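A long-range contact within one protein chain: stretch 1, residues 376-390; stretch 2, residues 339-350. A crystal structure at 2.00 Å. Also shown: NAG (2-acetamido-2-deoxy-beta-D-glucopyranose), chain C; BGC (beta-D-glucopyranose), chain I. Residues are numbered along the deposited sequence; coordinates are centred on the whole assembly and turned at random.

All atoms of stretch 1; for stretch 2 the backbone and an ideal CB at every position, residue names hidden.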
# COMPACT_ATOMS: atom_id res chain seq x y z
N GLN A 376 -4.83 -6.18 -20.42
CA GLN A 376 -5.07 -6.49 -19.01
C GLN A 376 -5.52 -7.95 -18.87
O GLN A 376 -6.19 -8.50 -19.74
CB GLN A 376 -6.11 -5.54 -18.42
CG GLN A 376 -5.63 -4.10 -18.37
CD GLN A 376 -6.31 -3.25 -17.31
OE1 GLN A 376 -7.10 -3.74 -16.51
NE2 GLN A 376 -6.03 -1.96 -17.34
N GLU A 377 -5.12 -8.56 -17.75
CA GLU A 377 -5.59 -9.86 -17.31
C GLU A 377 -6.61 -9.63 -16.19
O GLU A 377 -6.27 -9.04 -15.15
CB GLU A 377 -4.42 -10.73 -16.82
CG GLU A 377 -4.86 -12.13 -16.43
CD GLU A 377 -3.78 -13.09 -15.99
OE1 GLU A 377 -2.61 -12.86 -16.34
OE2 GLU A 377 -4.11 -14.08 -15.29
N LEU A 378 -7.84 -10.10 -16.41
CA LEU A 378 -8.99 -9.85 -15.54
C LEU A 378 -9.63 -11.16 -15.06
O LEU A 378 -10.82 -11.21 -14.76
CB LEU A 378 -10.01 -9.02 -16.33
CG LEU A 378 -9.50 -7.68 -16.85
CD1 LEU A 378 -10.59 -6.96 -17.64
CD2 LEU A 378 -9.01 -6.82 -15.69
N ASP A 379 -8.84 -12.23 -14.96
CA ASP A 379 -9.40 -13.51 -14.51
C ASP A 379 -9.24 -13.69 -12.99
O ASP A 379 -9.86 -14.58 -12.43
CB ASP A 379 -8.81 -14.69 -15.30
CG ASP A 379 -7.30 -14.82 -15.21
OD1 ASP A 379 -6.64 -13.89 -14.74
OD2 ASP A 379 -6.81 -15.87 -15.61
N VAL A 380 -8.45 -12.82 -12.33
CA VAL A 380 -8.15 -12.94 -10.90
C VAL A 380 -8.51 -11.63 -10.18
O VAL A 380 -8.09 -10.54 -10.59
CB VAL A 380 -6.66 -13.30 -10.70
CG1 VAL A 380 -6.24 -13.22 -9.23
CG2 VAL A 380 -6.35 -14.67 -11.29
N ILE A 381 -9.24 -11.78 -9.06
CA ILE A 381 -9.72 -10.69 -8.21
C ILE A 381 -9.09 -10.84 -6.82
O ILE A 381 -8.64 -11.93 -6.43
CB ILE A 381 -11.26 -10.69 -8.12
CG1 ILE A 381 -11.82 -12.06 -7.72
CG2 ILE A 381 -11.87 -10.17 -9.42
CD1 ILE A 381 -13.31 -12.10 -7.50
N THR A 382 -9.07 -9.74 -6.06
CA THR A 382 -8.41 -9.72 -4.76
C THR A 382 -9.16 -8.82 -3.78
O THR A 382 -9.60 -7.73 -4.14
CB THR A 382 -6.94 -9.29 -4.88
OG1 THR A 382 -6.36 -9.23 -3.57
CG2 THR A 382 -6.76 -7.96 -5.57
N PRO A 383 -9.28 -9.24 -2.50
CA PRO A 383 -9.91 -8.40 -1.48
C PRO A 383 -9.32 -6.98 -1.32
O PRO A 383 -10.06 -6.06 -1.02
CB PRO A 383 -9.71 -9.22 -0.19
CG PRO A 383 -9.68 -10.65 -0.69
CD PRO A 383 -8.90 -10.56 -1.98
N TYR A 384 -8.00 -6.81 -1.52
CA TYR A 384 -7.37 -5.50 -1.25
C TYR A 384 -7.80 -4.45 -2.28
O TYR A 384 -7.59 -3.25 -2.04
CB TYR A 384 -5.86 -5.64 -1.11
CG TYR A 384 -5.01 -5.29 -2.31
CD1 TYR A 384 -4.69 -6.25 -3.25
CD2 TYR A 384 -4.46 -4.03 -2.45
CE1 TYR A 384 -3.87 -5.96 -4.33
CE2 TYR A 384 -3.65 -3.72 -3.54
CZ TYR A 384 -3.35 -4.68 -4.48
OH TYR A 384 -2.54 -4.38 -5.55
N SER A 385 -8.40 -4.88 -3.39
CA SER A 385 -9.01 -3.98 -4.38
C SER A 385 -10.00 -3.00 -3.73
O SER A 385 -10.27 -1.93 -4.28
CB SER A 385 -9.67 -4.74 -5.49
OG SER A 385 -10.78 -5.50 -5.01
N VAL A 386 -10.53 -3.36 -2.56
CA VAL A 386 -11.54 -2.54 -1.86
C VAL A 386 -10.89 -1.39 -1.05
O VAL A 386 -11.63 -0.56 -0.55
CB VAL A 386 -12.41 -3.38 -0.91
CG1 VAL A 386 -12.95 -4.63 -1.59
CG2 VAL A 386 -11.68 -3.73 0.37
N PHE A 387 -9.57 -1.36 -0.88
CA PHE A 387 -9.00 -0.41 0.10
C PHE A 387 -9.39 1.03 -0.26
O PHE A 387 -9.77 1.77 0.64
CB PHE A 387 -7.49 -0.64 0.32
CG PHE A 387 -6.55 0.09 -0.59
CD1 PHE A 387 -6.32 1.45 -0.44
CD2 PHE A 387 -5.83 -0.59 -1.56
CE1 PHE A 387 -5.44 2.12 -1.27
CE2 PHE A 387 -4.95 0.08 -2.39
CZ PHE A 387 -4.74 1.43 -2.23
N PRO A 388 -9.37 1.48 -1.53
CA PRO A 388 -9.74 2.87 -1.84
C PRO A 388 -11.24 3.13 -1.61
O PRO A 388 -11.62 4.24 -1.26
CB PRO A 388 -9.40 3.06 -3.33
CG PRO A 388 -8.60 1.83 -3.71
CD PRO A 388 -9.00 0.74 -2.74
N THR A 389 -12.07 2.10 -1.81
CA THR A 389 -13.50 2.18 -1.56
C THR A 389 -13.74 2.39 -0.05
O THR A 389 -14.59 3.20 0.34
CB THR A 389 -14.22 0.92 -2.06
OG1 THR A 389 -13.65 0.52 -3.32
CG2 THR A 389 -15.71 1.13 -2.21
N VAL A 390 -12.97 1.68 0.78
CA VAL A 390 -13.12 1.71 2.23
C VAL A 390 -12.95 3.15 2.74
O VAL A 390 -13.65 3.55 3.67
CB VAL A 390 -12.14 0.74 2.92
CG1 VAL A 390 -12.00 1.03 4.40
CG2 VAL A 390 -12.55 -0.71 2.69
N UNK A 339 -20.19 -8.01 -14.45
CA UNK A 339 -20.63 -9.23 -13.75
C UNK A 339 -19.44 -9.96 -13.10
O UNK A 339 -19.31 -11.17 -13.23
CB UNK A 339 -21.35 -10.17 -14.72
N UNK A 340 -18.63 -9.20 -12.35
CA UNK A 340 -17.46 -9.72 -11.64
C UNK A 340 -17.75 -9.68 -10.14
O UNK A 340 -18.18 -8.65 -9.61
CB UNK A 340 -16.20 -8.92 -11.98
N UNK A 341 -17.56 -10.80 -9.41
CA UNK A 341 -17.86 -10.85 -7.97
C UNK A 341 -16.75 -10.31 -7.07
O UNK A 341 -16.61 -10.72 -5.91
CB UNK A 341 -18.16 -12.30 -7.57
N UNK A 342 -15.99 -9.35 -7.59
CA UNK A 342 -14.90 -8.71 -6.89
C UNK A 342 -14.39 -7.54 -7.69
O UNK A 342 -15.02 -7.15 -8.70
CB UNK A 342 -13.77 -9.70 -6.61
N UNK A 343 -13.26 -6.97 -7.26
CA UNK A 343 -12.63 -5.91 -8.00
C UNK A 343 -11.13 -6.24 -8.19
O UNK A 343 -10.64 -7.21 -7.62
CB UNK A 343 -12.82 -4.57 -7.28
N UNK A 344 -10.44 -5.42 -9.00
CA UNK A 344 -9.15 -5.76 -9.58
C UNK A 344 -8.02 -4.86 -9.05
O UNK A 344 -8.17 -3.64 -8.91
CB UNK A 344 -9.23 -5.66 -11.10
N UNK A 345 -6.87 -5.50 -8.80
CA UNK A 345 -5.63 -4.83 -8.46
C UNK A 345 -4.45 -5.77 -8.77
O UNK A 345 -4.62 -6.99 -8.80
CB UNK A 345 -5.63 -4.41 -6.99
N UNK A 346 -3.28 -5.19 -9.02
CA UNK A 346 -2.05 -5.95 -9.18
C UNK A 346 -1.93 -6.95 -8.02
O UNK A 346 -2.11 -6.59 -6.84
CB UNK A 346 -0.84 -5.02 -9.23
N UNK A 347 -1.64 -8.21 -8.36
CA UNK A 347 -1.80 -9.31 -7.40
C UNK A 347 -1.05 -10.56 -7.90
O UNK A 347 -0.85 -10.74 -9.11
CB UNK A 347 -3.28 -9.62 -7.19
N UNK A 348 -0.65 -11.41 -6.95
CA UNK A 348 -0.13 -12.74 -7.25
C UNK A 348 -1.25 -13.59 -7.86
O UNK A 348 -2.42 -13.50 -7.47
CB UNK A 348 0.43 -13.40 -5.99
N UNK A 349 -0.84 -14.42 -8.82
CA UNK A 349 -1.68 -15.37 -9.51
C UNK A 349 -1.93 -16.57 -8.60
O UNK A 349 -1.35 -16.67 -7.50
CB UNK A 349 -1.04 -15.80 -10.83
N UNK A 350 -2.77 -17.49 -9.07
CA UNK A 350 -3.16 -18.69 -8.33
C UNK A 350 -1.94 -19.58 -8.06
O UNK A 350 -0.92 -19.54 -8.77
CB UNK A 350 -4.23 -19.47 -9.10
C1 NAG C . -2.19 -16.79 -14.28
C2 NAG C . -1.35 -16.52 -15.50
C3 NAG C . -2.17 -16.85 -16.74
C4 NAG C . -2.60 -18.30 -16.70
C5 NAG C . -3.28 -18.63 -15.38
C6 NAG C . -3.49 -20.13 -15.25
C7 NAG C . 0.25 -14.73 -15.02
C8 NAG C . 0.58 -13.28 -15.27
N2 NAG C . -0.89 -15.15 -15.55
O3 NAG C . -1.41 -16.60 -17.91
O4 NAG C . -3.54 -18.50 -17.77
O5 NAG C . -2.52 -18.18 -14.25
O6 NAG C . -4.23 -20.37 -14.06
O7 NAG C . 0.99 -15.46 -14.38
C2 BGC I . 6.62 -9.50 -6.56
C3 BGC I . 5.94 -10.56 -5.68
C4 BGC I . 5.23 -9.94 -4.47
C5 BGC I . 4.36 -8.75 -4.92
C6 BGC I . 3.67 -8.03 -3.76
C1 BGC I . 5.65 -8.36 -6.88
O1 BGC I . 6.23 -7.32 -7.66
O2 BGC I . 7.01 -10.09 -7.79
O3 BGC I . 6.90 -11.53 -5.24
O4 BGC I . 4.42 -10.91 -3.78
O5 BGC I . 5.17 -7.82 -5.65
O6 BGC I . 4.66 -7.44 -2.93

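Position 339 has positive phi and psi and nothing of stretch 1 within reach of its CB. Such a backbone favours glycine or asparagine, but other polar residues tolerate it; it is Gln-339, the residue at which a helix ends in a Schellman motif.

At 340 the CB points toward stretch 1 but stops 5.2 Å from Ile-381 CG2, room for a small or medium apolar group. Val-340 fills it, its CG1 3.7 Å from Ile-381 CG2. Position 341, with phi -83°, points sideways near the tip of Ile-381, so proline or another apolar residue would serve. Pro-341 sets its CG 4.1 Å from Ile-381 CD1.

Position 342 is the strictest. Its phi/psi of -172/-170 is extended to an extreme, and an ideal CB would lie 2.6 Å from Ile-381 CD1, a clash. Only glycine fits, and Gly-342 lets that methyl approach its CA to 3.8 Å.

At 343 the CB runs sideways, tight against Ser-385 OG, while Val-386 and Thr-389 lie farther along; a long, flexible, unbranched apolar chain could reach them. Met-343 does so, its CE 3.9 Å from Val-386 CG1 and 3.7 Å from Thr-389 OG1. Its backbone O accepts a weak hydrogen bond from Thr-382 N at 3.4 Å, an interaction that asks nothing of the side chain.

The CB of 344 points away, yet Leu-378 and Ile-381 offer an apolar surface, with the backbone O of Val-380 beside it, that a large side chain can reach by folding back: leucine, methionine or an aromatic. Phe-344, with chi1 in m, returns its ring to this surface. Leu-378 CD2 sits 3.9 Å from the ring centroid, almost on the normal, a CH-pi contact over one face; Val-380 O meets the ring edge, 3.3 Å from CD1.

Position 345 allows little: its CB points toward stretch 1 and is already 3.4 Å from Tyr-384 CZ, with Thr-382 CG2 at 4.0 Å. Alanine or glycine suits, and Ala-345 packs its methyl there. Water 1 bridges the backbones, accepting from Ala-345 N at 3.0 Å and donating to Val-380 O at 2.8 Å.

At 346 CA-to-CB points away, though the CB still lies 4.1 Å from Tyr-384 OH; a small or polar side chain would suit, and the backbone O takes a hydrogen bond from Tyr-384 OH at 2.6 Å. Ser-346 sends its OG to a partner elsewhere in the structure.

The CB of 347 points toward a pocket of Val-380, Thr-382 and Tyr-384, and the extended backbone suits beta-branched residues. Ile-347 reaches Val-380 CG1 with CG2 at 3.8 Å and the Tyr-384 ring edge with CD1, 3.8 Å from CE1.

Position 348 points away, leaving the choice to other partners; Asn-348 ND2 donates to BGC O4 at 2.9 Å.

At 349 the CB lies sideways, 5.4 Å from Val-380 CG2, and NAG C1 is close by, which argues for asparagine. Asn-349 carries the sugar on ND2, and NAG N2 donates to Glu-377 OE1 at 3.0 Å, so the glycan also joins the two stretches.

Position 350 is unconstrained by stretch 1; Val-350 N donates to Asn-349 OD1 at 2.8 Å.

Stretch 2 (339-350) QVPGMFASINNV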
# COMPACT_ATOMS: atom_id res chain seq x y z
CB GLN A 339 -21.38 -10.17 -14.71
CG GLN A 339 -22.70 -9.59 -15.19
CD GLN A 339 -23.38 -10.57 -16.12
OE1 GLN A 339 -23.08 -10.63 -17.30
NE2 GLN A 339 -24.27 -11.38 -15.58
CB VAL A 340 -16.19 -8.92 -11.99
CG1 VAL A 340 -14.97 -9.48 -11.28
CG2 VAL A 340 -15.95 -8.86 -13.49
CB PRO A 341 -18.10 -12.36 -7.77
CG PRO A 341 -17.13 -13.00 -8.72
CD PRO A 341 -17.16 -12.11 -9.94
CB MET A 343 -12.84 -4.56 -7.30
CG MET A 343 -14.29 -4.19 -7.18
SD MET A 343 -14.59 -2.54 -6.49
CE MET A 343 -14.19 -2.81 -4.76
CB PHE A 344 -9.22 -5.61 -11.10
CG PHE A 344 -10.11 -6.62 -11.78
CD1 PHE A 344 -9.72 -7.95 -11.84
CD2 PHE A 344 -11.31 -6.25 -12.36
CE1 PHE A 344 -10.53 -8.89 -12.47
CE2 PHE A 344 -12.11 -7.18 -12.99
CZ PHE A 344 -11.72 -8.50 -13.05
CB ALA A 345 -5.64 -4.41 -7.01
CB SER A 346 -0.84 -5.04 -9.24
OG SER A 346 -1.00 -4.02 -10.21
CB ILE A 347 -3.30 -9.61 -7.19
CG1 ILE A 347 -3.56 -10.46 -5.96
CG2 ILE A 347 -3.93 -10.25 -8.43
CD1 ILE A 347 -3.29 -9.75 -4.66
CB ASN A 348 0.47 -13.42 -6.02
CG ASN A 348 1.84 -12.88 -5.70
OD1 ASN A 348 2.82 -13.24 -6.35
ND2 ASN A 348 1.91 -11.98 -4.74
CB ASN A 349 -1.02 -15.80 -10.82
CG ASN A 349 -1.98 -16.23 -11.91
OD1 ASN A 349 -3.18 -16.41 -11.67
ND2 ASN A 349 -1.45 -16.39 -13.11
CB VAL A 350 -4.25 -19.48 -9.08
CG1 VAL A 350 -5.50 -18.66 -9.29
CG2 VAL A 350 -3.75 -20.04 -10.40
O HOH W 1 -7.08 -8.52 -8.99
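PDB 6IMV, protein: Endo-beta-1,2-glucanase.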